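PDB 6EVS: N-deoxyribosyltransferase from Bacillus psychrosaccharolyticus, which catalyses the transfer of 2'-deoxyribose between nucleobases and is a suitable biocatalyst for making modified nucleosides. Local coordinates for residues A[63-69]-A[89-94]; A[72-76]-A[101-105]; A[114-118]-A[132-137]. All blocks are in the same frame, centred on the assembly; numbering follows the deposited sequence.

Contact 1. Residues A[63-69]-A[89-94]; sequences IKWADIT and SYILGK
Residues 63-69 carry the chain from the last turn of helix 49-65 into the central strand 68-72, and residues 89-94 end helix 80-91 and turn toward strand 96-99. Ile63 to Trp65 are helical, and Ala66 leaves helical geometry at phi/psi -72/150. Leu92 has phi/psi -72/-2, whereas Gly93 takes positive phi (77/19), a conformation that favours glycine, and closes a Schellman motif: Gly93 N bonds to Tyr90 O and Lys94 N to Ser89 O, both at 3.0 Å. The backbones come nearest at Lys64 and Leu92, with CA atoms 7.3 Å apart. From the far end of the turn Lys94 points toward the other segment, bends with chi1 and chi2 both m, then runs extended (chi3 and chi4 t). This brings its ammonium to two carbonyls, one in the last turn of helix 49-65 and one just after it: Lys94 NZ donates to Lys64 O at 3.0 Å and to Ala66 O at 2.8 Å, while Lys94 CE lies 3.1 Å from Ile63 O. Deeper in, Thr69 OG1 donates to Ser89 OG at 2.8 Å, both chi1 m; Ser89 OG is itself bonded to Glu85 O, a short relay from strand to helix. Ile63 CG2 fills the space between, 3.8 Å from Leu92 CD1. Asp67 turns away, its OD1 taking Lys3 N on the neighbouring strand. The contact belongs to the beta-alpha-beta unit of strand 68-72, helix 80-91 and strand 96-99. Its chemistry implies a lysine ammonium met by two backbone carbonyls where the chain leaves helix for strand.

Contact 2. Residues A[72-76]-A[101-105]; sequences IIGDN and PTGEI
Two carboxylates meet head to head: Asp75 OD1 lies 2.5 Å from Glu104 OE1, and Asp75 OD2 lies 2.7 Å from Glu104 OE2. They close the outer end of a contact between two segments, 72-76 at the end of strand 68-72 and the loop 101-105 beyond the end of strand 96-99. The end-to-end directions of the touching parts differ by 56°, and the CA atoms of Gly74 and Pro101 come within 5.5 Å. Ile72 and Ile73 are still extended (phi/psi near -120/120); Gly74, at -132/-141, lies flat against the second loop, where an ideal CB would stand only 3.4 Å from Pro101 CD, so glycine suits this tight place. Pro101 CG lies 4.0 Å from Ile72 CG2, and Pro101 CD 3.3 Å from Ile73 O, the ring being C-gamma exo. Ile73 O is hydrogen-bonded to Ser100 OG. Thr102 turns its methyl to the first loop, CG2 lying 3.9 Å from Gly74 CA and 3.8 Å from Asp75 CB; its chi1 of p leaves OG1 to accept from Glu104 N at 3.1 Å, an ST turn. Gly103 takes the positive phi (70/20) within it. Asp75 has an unusual chi1 of -111°, while Glu104 extends with chi1 m and chi2 t until the two acids meet. Both loops follow the C-terminal ends of parallel strands, the edge where alpha/beta enzymes commonly place their active sites. Ile72, Pro101 and the Thr102 methyl pack conventionally, but oxygens this close imply that one acid probably holds a proton, so the pairing should depend on pH.

Contact 3. Residues A[114-118]-A[132-137]; sequences LHAYF and LPIKPY
Leu114, leading into the edge strand, points toward residues 132-137 and rests its CD2 4.2 Å from Tyr137 CB. His115 takes chi1 t, which carries its ring to the start of the second segment: NE2 donates to Leu132 O at 2.8 Å, with the acceptor at the ring edge, near its plane, and Ile134 CA lies over a ring face, a CH-pi contact 4.0 Å from the centroid. His115 O accepts from Lys135 N at 3.0 Å. Ala116 pairs with Lys135 in a single beta bridge, CA to CA 4.2 Å; its small side chain allows this approach, with CB 3.8 Å from Lys135 CB. Tyr117 N then donates to Lys135 O at 2.8 Å. Its ring, chi1 t, offers a face to the edge of Tyr137 in a T-shaped stack, centroids 5.1 Å apart and planes at 81°, while Tyr117 OH bonds to Glu119. Phe118 brings CE2 within 3.7 Å of Lys135 CD, the aliphatic part of that lysine. Overall directions differ by 86°, so the C-terminal tail crosses an edge strand of the sheet within this chain, joined to it by a single beta bridge. Backbone bonds at the centre, imidazole at one end and aromatic rings at the other imply a tail fixed by several kinds of interaction.

The parallel sheet connects all three contacts. Contact 1 lies where strand 68-72 begins, and contact 2 begins at the same strand's end; their centres are about 21 Å apart, on opposite sides of the chain's centre. Contact 3, at the edge strand 116-118, is about 15 Å from contact 1 and 16 Å from contact 2, centre to centre. It touches both: Ile68 CD1 packs 4.1 Å from Leu132 CD1, and Tyr137 OH comes within 3.6 Å of Ile105 CA. Contacts 1 and 3 also meet neighbouring subunits of the hexamer, whereas contact 2 touches no other chain of it. Contact 2 is at the strand edge where enzymes of this fold usually have their active site.

Contact 1. Residues A[63-69]-A[89-94]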
loop_
_atom_site.group_PDB
_atom_site.type_symbol
_atom_site.label_atom_id
_atom_site.label_comp_id
_atom_site.label_asym_id
_atom_site.label_seq_id
_atom_site.Cartn_x
_atom_site.Cartn_y
_atom_site.Cartn_z
ATOM N N ILE A 63 -7.305 -12.321 -4.931
ATOM C CA ILE A 63 -5.891 -11.990 -5.093
ATOM C C ILE A 63 -5.327 -11.507 -3.770
ATOM O O ILE A 63 -4.209 -11.871 -3.380
ATOM C CB ILE A 63 -5.688 -10.928 -6.192
ATOM C CG1 ILE A 63 -6.260 -11.378 -7.534
ATOM C CG2 ILE A 63 -4.202 -10.591 -6.327
ATOM C CD1 ILE A 63 -6.033 -10.316 -8.599
ATOM N N LYS A 64 -6.100 -10.685 -3.054
ATOM C CA LYS A 64 -5.666 -10.180 -1.750
ATOM C C LYS A 64 -5.563 -11.298 -0.718
ATOM O O LYS A 64 -4.657 -11.285 0.135
ATOM C CB LYS A 64 -6.629 -9.093 -1.284
ATOM C CG LYS A 64 -6.458 -7.791 -2.036
ATOM C CD LYS A 64 -7.719 -6.948 -1.997
ATOM C CE LYS A 64 -7.489 -5.636 -2.731
ATOM N NZ LYS A 64 -8.588 -4.653 -2.536
ATOM N N TRP A 65 -6.484 -12.271 -0.776
ATOM C CA TRP A 65 -6.475 -13.419 0.134
ATOM C C TRP A 65 -5.298 -14.365 -0.125
ATOM O O TRP A 65 -4.824 -15.034 0.803
ATOM C CB TRP A 65 -7.817 -14.139 -0.007
ATOM C CG TRP A 65 -7.927 -15.625 0.293
ATOM C CD1 TRP A 65 -8.384 -16.198 1.456
ATOM C CD2 TRP A 65 -7.643 -16.720 -0.608
ATOM N NE1 TRP A 65 -8.396 -17.572 1.333
ATOM C CE2 TRP A 65 -7.940 -17.918 0.083
ATOM C CE3 TRP A 65 -7.180 -16.800 -1.934
ATOM C CZ2 TRP A 65 -7.761 -19.191 -0.500
ATOM C CZ3 TRP A 65 -7.000 -18.072 -2.517
ATOM C CH2 TRP A 65 -7.285 -19.245 -1.796
ATOM N N ALA A 66 -4.823 -14.434 -1.367
ATOM C CA ALA A 66 -3.804 -15.396 -1.768
ATOM C C ALA A 66 -2.429 -15.028 -1.201
ATOM O O ALA A 66 -2.118 -13.852 -1.000
ATOM C CB ALA A 66 -3.702 -15.443 -3.294
ATOM N N ASP A 67 -1.603 -16.061 -0.959
ATOM C CA ASP A 67 -0.175 -15.881 -0.678
ATOM C C ASP A 67 0.622 -15.601 -1.942
ATOM O O ASP A 67 1.597 -14.835 -1.918
ATOM C CB ASP A 67 0.395 -17.132 -0.008
ATOM C CG ASP A 67 -0.273 -17.426 1.330
ATOM O OD1 ASP A 67 -0.686 -18.602 1.549
ATOM O OD2 ASP A 67 -0.433 -16.449 2.119
ATOM N N ILE A 68 0.220 -16.233 -3.048
ATOM C CA ILE A 68 0.979 -16.278 -4.292
ATOM C C ILE A 68 -0.023 -16.186 -5.438
ATOM O O ILE A 68 -1.090 -16.812 -5.385
ATOM C CB ILE A 68 1.767 -17.597 -4.439
ATOM C CG1 ILE A 68 2.827 -17.753 -3.346
ATOM C CG2 ILE A 68 2.348 -17.756 -5.869
ATOM C CD1 ILE A 68 3.253 -19.198 -3.172
ATOM N N THR A 69 0.321 -15.438 -6.472
ATOM C CA THR A 69 -0.432 -15.442 -7.715
ATOM C C THR A 69 0.326 -16.251 -8.760
ATOM O O THR A 69 1.467 -15.919 -9.113
ATOM C CB THR A 69 -0.693 -14.044 -8.246
ATOM O OG1 THR A 69 -1.571 -13.356 -7.344
ATOM C CG2 THR A 69 -1.298 -14.100 -9.731
ATOM N N SER A 89 -1.209 -7.886 -8.628
ATOM C CA SER A 89 -0.539 -8.774 -7.676
ATOM C C SER A 89 0.804 -8.216 -7.246
ATOM O O SER A 89 1.148 -8.245 -6.058
ATOM C CB SER A 89 -0.351 -10.174 -8.286
ATOM O OG SER A 89 -1.626 -10.798 -8.452
ATOM N N TYR A 90 1.598 -7.755 -8.213
ATOM C CA TYR A 90 2.927 -7.230 -7.924
ATOM C C TYR A 90 2.856 -6.060 -6.954
ATOM O O TYR A 90 3.581 -6.027 -5.953
ATOM C CB TYR A 90 3.605 -6.804 -9.226
ATOM C CG TYR A 90 5.009 -6.283 -9.014
ATOM C CD1 TYR A 90 6.045 -7.147 -8.681
ATOM C CD2 TYR A 90 5.298 -4.928 -9.142
ATOM C CE1 TYR A 90 7.344 -6.682 -8.500
ATOM C CE2 TYR A 90 6.589 -4.454 -8.948
ATOM C CZ TYR A 90 7.600 -5.332 -8.639
ATOM O OH TYR A 90 8.871 -4.851 -8.438
ATOM N N ILE A 91 1.979 -5.086 -7.226
ATOM C CA ILE A 91 1.843 -3.970 -6.284
ATOM C C ILE A 91 1.324 -4.458 -4.936
ATOM O O ILE A 91 1.727 -3.941 -3.887
ATOM C CB ILE A 91 0.952 -2.850 -6.854
ATOM C CG1 ILE A 91 1.477 -2.377 -8.223
ATOM C CG2 ILE A 91 0.863 -1.665 -5.828
ATOM C CD1 ILE A 91 2.960 -1.945 -8.200
ATOM N N LEU A 92 0.439 -5.455 -4.925
ATOM C CA LEU A 92 -0.066 -5.965 -3.651
ATOM C C LEU A 92 0.980 -6.773 -2.893
ATOM O O LEU A 92 0.701 -7.242 -1.784
ATOM C CB LEU A 92 -1.308 -6.826 -3.883
ATOM C CG LEU A 92 -2.623 -6.123 -4.279
ATOM C CD1 LEU A 92 -3.629 -7.146 -4.787
ATOM C CD2 LEU A 92 -3.168 -5.355 -3.054
ATOM N N GLY A 93 2.169 -6.948 -3.459
ATOM C CA GLY A 93 3.235 -7.657 -2.761
ATOM C C GLY A 93 3.077 -9.157 -2.760
ATOM O O GLY A 93 3.684 -9.837 -1.929
ATOM N N LYS A 94 2.262 -9.706 -3.684
ATOM C CA LYS A 94 2.141 -11.152 -3.815
ATOM C C LYS A 94 3.247 -11.667 -4.728
ATOM O O LYS A 94 3.373 -11.175 -5.858
ATOM C CB LYS A 94 0.789 -11.534 -4.414
ATOM C CG LYS A 94 -0.343 -10.804 -3.757
ATOM C CD LYS A 94 -0.466 -11.280 -2.363
ATOM C CE LYS A 94 -1.796 -10.777 -1.734
ATOM N NZ LYS A 94 -1.739 -11.139 -0.289
#

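Contact 2. Residues A[72-76]-A[101-105]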
loop_
_atom_site.group_PDB
_atom_site.type_symbol
_atom_site.label_atom_id
_atom_site.label_comp_id
_atom_site.label_asym_id
_atom_site.label_seq_id
_atom_site.Cartn_x
_atom_site.Cartn_y
_atom_site.Cartn_z
ATOM N N ILE A 72 -0.678 -18.000 -15.983
ATOM C CA ILE A 72 -0.393 -18.763 -17.196
ATOM C C ILE A 72 -0.428 -17.793 -18.372
ATOM O O ILE A 72 -1.458 -17.158 -18.630
ATOM C CB ILE A 72 -1.388 -19.916 -17.401
ATOM C CG1 ILE A 72 -1.363 -20.857 -16.193
ATOM C CG2 ILE A 72 -1.093 -20.661 -18.735
ATOM C CD1 ILE A 72 -2.462 -21.908 -16.212
ATOM N N ILE A 73 0.709 -17.628 -19.040
ATOM C CA ILE A 73 0.815 -16.720 -20.170
ATOM C C ILE A 73 1.329 -17.538 -21.337
ATOM O O ILE A 73 2.399 -18.153 -21.239
ATOM C CB ILE A 73 1.740 -15.527 -19.872
ATOM C CG1 ILE A 73 1.085 -14.561 -18.879
ATOM C CG2 ILE A 73 2.113 -14.805 -21.165
ATOM C CD1 ILE A 73 0.003 -13.702 -19.462
ATOM N N GLY A 74 0.559 -17.574 -22.415
ATOM C CA GLY A 74 0.921 -18.352 -23.584
ATOM C C GLY A 74 0.775 -17.536 -24.855
ATOM O O GLY A 74 1.085 -16.343 -24.905
ATOM N N ASP A 75 0.290 -18.213 -25.890
ATOM C CA ASP A 75 0.154 -17.697 -27.250
ATOM C C ASP A 75 -1.245 -17.158 -27.500
ATOM O O ASP A 75 -1.841 -17.420 -28.542
ATOM C CB ASP A 75 0.476 -18.808 -28.241
ATOM C CG ASP A 75 1.759 -18.572 -28.981
ATOM O OD1 ASP A 75 2.316 -17.469 -28.824
ATOM O OD2 ASP A 75 2.197 -19.470 -29.740
ATOM N N ASN A 76 -1.789 -16.384 -26.570
ATOM C CA ASN A 76 -3.229 -16.333 -26.405
ATOM C C ASN A 76 -3.883 -15.100 -26.993
ATOM O O ASN A 76 -5.106 -15.123 -27.220
ATOM C CB ASN A 76 -3.584 -16.389 -24.918
ATOM C CG ASN A 76 -3.432 -17.766 -24.340
ATOM O OD1 ASN A 76 -3.309 -18.749 -25.075
ATOM N ND2 ASN A 76 -3.432 -17.854 -23.021
ATOM N N PRO A 101 3.168 -22.010 -21.525
ATOM C CA PRO A 101 3.100 -23.259 -22.312
ATOM C C PRO A 101 3.907 -23.212 -23.602
ATOM O O PRO A 101 4.194 -24.274 -24.172
ATOM C CB PRO A 101 1.594 -23.414 -22.605
ATOM C CG PRO A 101 0.894 -22.520 -21.610
ATOM C CD PRO A 101 1.844 -21.383 -21.353
ATOM N N THR A 102 4.284 -22.023 -24.075
ATOM C CA THR A 102 4.951 -21.867 -25.366
ATOM C C THR A 102 6.441 -21.586 -25.261
ATOM O O THR A 102 7.176 -21.894 -26.197
ATOM C CB THR A 102 4.302 -20.725 -26.159
ATOM O OG1 THR A 102 4.790 -19.465 -25.672
ATOM C CG2 THR A 102 2.792 -20.759 -25.990
ATOM N N GLY A 103 6.904 -20.995 -24.162
ATOM C CA GLY A 103 8.294 -20.603 -24.062
ATOM C C GLY A 103 8.689 -19.438 -24.940
ATOM O O GLY A 103 9.880 -19.255 -25.205
ATOM N N GLU A 104 7.730 -18.636 -25.397
ATOM C CA GLU A 104 8.032 -17.500 -26.254
ATOM C C GLU A 104 8.504 -16.305 -25.430
ATOM O O GLU A 104 8.590 -16.357 -24.200
ATOM C CB GLU A 104 6.814 -17.134 -27.087
ATOM C CG GLU A 104 6.634 -18.041 -28.262
ATOM C CD GLU A 104 5.286 -17.869 -28.893
ATOM O OE1 GLU A 104 4.741 -16.751 -28.796
ATOM O OE2 GLU A 104 4.779 -18.840 -29.492
ATOM N N ILE A 105 8.814 -15.203 -26.126
ATOM C CA ILE A 105 9.275 -13.981 -25.474
ATOM C C ILE A 105 8.092 -13.292 -24.804
ATOM O O ILE A 105 6.992 -13.215 -25.369
ATOM C CB ILE A 105 9.973 -13.052 -26.490
ATOM C CG1 ILE A 105 11.389 -13.559 -26.803
ATOM C CG2 ILE A 105 10.028 -11.616 -25.964
ATOM C CD1 ILE A 105 11.846 -13.312 -28.238
#

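Contact 3. Residues A[114-118]-A[132-137]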
loop_
_atom_site.group_PDB
_atom_site.type_symbol
_atom_site.label_atom_id
_atom_site.label_comp_id
_atom_site.label_asym_id
_atom_site.label_seq_id
_atom_site.Cartn_x
_atom_site.Cartn_y
_atom_site.Cartn_z
ATOM N N LEU A 114 8.207 -11.000 -12.072
ATOM C CA LEU A 114 7.889 -12.335 -11.603
ATOM C C LEU A 114 8.960 -12.771 -10.623
ATOM O O LEU A 114 10.083 -12.266 -10.641
ATOM C CB LEU A 114 7.772 -13.329 -12.770
ATOM C CG LEU A 114 8.938 -13.667 -13.677
ATOM C CD1 LEU A 114 9.824 -14.751 -13.059
ATOM C CD2 LEU A 114 8.412 -14.113 -15.063
ATOM N N HIS A 115 8.593 -13.688 -9.738
ATOM C CA HIS A 115 9.576 -14.243 -8.818
ATOM C C HIS A 115 10.078 -15.607 -9.265
ATOM O O HIS A 115 11.228 -15.955 -8.993
ATOM C CB HIS A 115 8.978 -14.368 -7.406
ATOM C CG HIS A 115 9.974 -14.823 -6.389
ATOM N ND1 HIS A 115 11.024 -14.036 -5.975
ATOM C CD2 HIS A 115 10.101 -16.000 -5.731
ATOM C CE1 HIS A 115 11.744 -14.699 -5.084
ATOM N NE2 HIS A 115 11.203 -15.893 -4.913
ATOM N N ALA A 116 9.229 -16.394 -9.928
ATOM C CA ALA A 116 9.628 -17.710 -10.400
ATOM C C ALA A 116 8.960 -17.977 -11.743
ATOM O O ALA A 116 7.780 -17.667 -11.939
ATOM C CB ALA A 116 9.275 -18.802 -9.382
ATOM N N TYR A 117 9.735 -18.518 -12.675
ATOM C CA TYR A 117 9.287 -18.766 -14.036
ATOM C C TYR A 117 9.459 -20.245 -14.352
ATOM O O TYR A 117 10.524 -20.819 -14.084
ATOM C CB TYR A 117 10.080 -17.906 -15.028
ATOM C CG TYR A 117 9.778 -18.207 -16.485
ATOM C CD1 TYR A 117 10.660 -18.963 -17.263
ATOM C CD2 TYR A 117 8.609 -17.743 -17.078
ATOM C CE1 TYR A 117 10.383 -19.238 -18.598
ATOM C CE2 TYR A 117 8.319 -18.020 -18.410
ATOM C CZ TYR A 117 9.213 -18.765 -19.166
ATOM O OH TYR A 117 8.945 -19.046 -20.490
ATOM N N PHE A 118 8.417 -20.850 -14.933
ATOM C CA PHE A 118 8.372 -22.278 -15.227
ATOM C C PHE A 118 7.958 -22.526 -16.673
ATOM O O PHE A 118 7.103 -21.814 -17.217
ATOM C CB PHE A 118 7.384 -23.000 -14.296
ATOM C CG PHE A 118 7.679 -22.802 -12.845
ATOM C CD1 PHE A 118 7.058 -21.788 -12.129
ATOM C CD2 PHE A 118 8.612 -23.609 -12.208
ATOM C CE1 PHE A 118 7.345 -21.600 -10.786
ATOM C CE2 PHE A 118 8.905 -23.422 -10.872
ATOM C CZ PHE A 118 8.280 -22.421 -10.170
ATOM N N LEU A 132 10.374 -20.409 -1.172
ATOM C CA LEU A 132 10.154 -19.507 -2.296
ATOM C C LEU A 132 11.469 -19.011 -2.915
ATOM O O LEU A 132 11.723 -17.805 -2.972
ATOM C CB LEU A 132 9.281 -18.341 -1.852
ATOM C CG LEU A 132 8.556 -17.479 -2.877
ATOM C CD1 LEU A 132 7.126 -17.985 -3.059
ATOM C CD2 LEU A 132 8.549 -16.015 -2.453
ATOM N N PRO A 133 12.315 -19.913 -3.403
ATOM C CA PRO A 133 13.568 -19.463 -4.003
ATOM C C PRO A 133 13.298 -18.714 -5.298
ATOM O O PRO A 133 12.273 -18.907 -5.965
ATOM C CB PRO A 133 14.337 -20.765 -4.240
ATOM C CG PRO A 133 13.294 -21.803 -4.359
ATOM C CD PRO A 133 12.159 -21.377 -3.491
ATOM N N ILE A 134 14.207 -17.802 -5.625
ATOM C CA ILE A 134 14.040 -17.020 -6.840
ATOM C C ILE A 134 14.360 -17.908 -8.035
ATOM O O ILE A 134 15.265 -18.748 -7.979
ATOM C CB ILE A 134 14.921 -15.756 -6.780
ATOM C CG1 ILE A 134 14.552 -14.763 -7.890
ATOM C CG2 ILE A 134 16.403 -16.085 -6.740
ATOM C CD1 ILE A 134 15.377 -13.489 -7.851
ATOM N N LYS A 135 13.588 -17.770 -9.110
ATOM C CA LYS A 135 13.763 -18.601 -10.308
ATOM C C LYS A 135 13.486 -17.704 -11.500
ATOM O O LYS A 135 12.398 -17.734 -12.087
ATOM C CB LYS A 135 12.831 -19.812 -10.271
ATOM C CG LYS A 135 13.243 -20.982 -11.144
ATOM C CD LYS A 135 12.379 -22.213 -10.846
ATOM C CE LYS A 135 13.237 -23.467 -10.594
ATOM N NZ LYS A 135 13.650 -23.652 -9.155
ATOM N N PRO A 136 14.434 -16.849 -11.855
ATOM C CA PRO A 136 14.132 -15.742 -12.762
ATOM C C PRO A 136 14.030 -16.177 -14.217
ATOM O O PRO A 136 14.530 -17.224 -14.634
ATOM C CB PRO A 136 15.312 -14.785 -12.556
ATOM C CG PRO A 136 16.436 -15.666 -12.121
ATOM C CD PRO A 136 15.829 -16.822 -11.378
ATOM N N TYR A 137 13.339 -15.332 -14.980
ATOM C CA TYR A 137 13.246 -15.454 -16.426
ATOM C C TYR A 137 14.570 -15.036 -17.059
ATOM O O TYR A 137 15.008 -13.893 -16.896
ATOM C CB TYR A 137 12.106 -14.570 -16.917
ATOM C CG TYR A 137 11.919 -14.444 -18.428
ATOM C CD1 TYR A 137 11.005 -15.246 -19.100
ATOM C CD2 TYR A 137 12.579 -13.461 -19.152
ATOM C CE1 TYR A 137 10.792 -15.101 -20.444
ATOM C CE2 TYR A 137 12.376 -13.315 -20.503
ATOM C CZ TYR A 137 11.478 -14.139 -21.144
ATOM O OH TYR A 137 11.258 -14.006 -22.494
#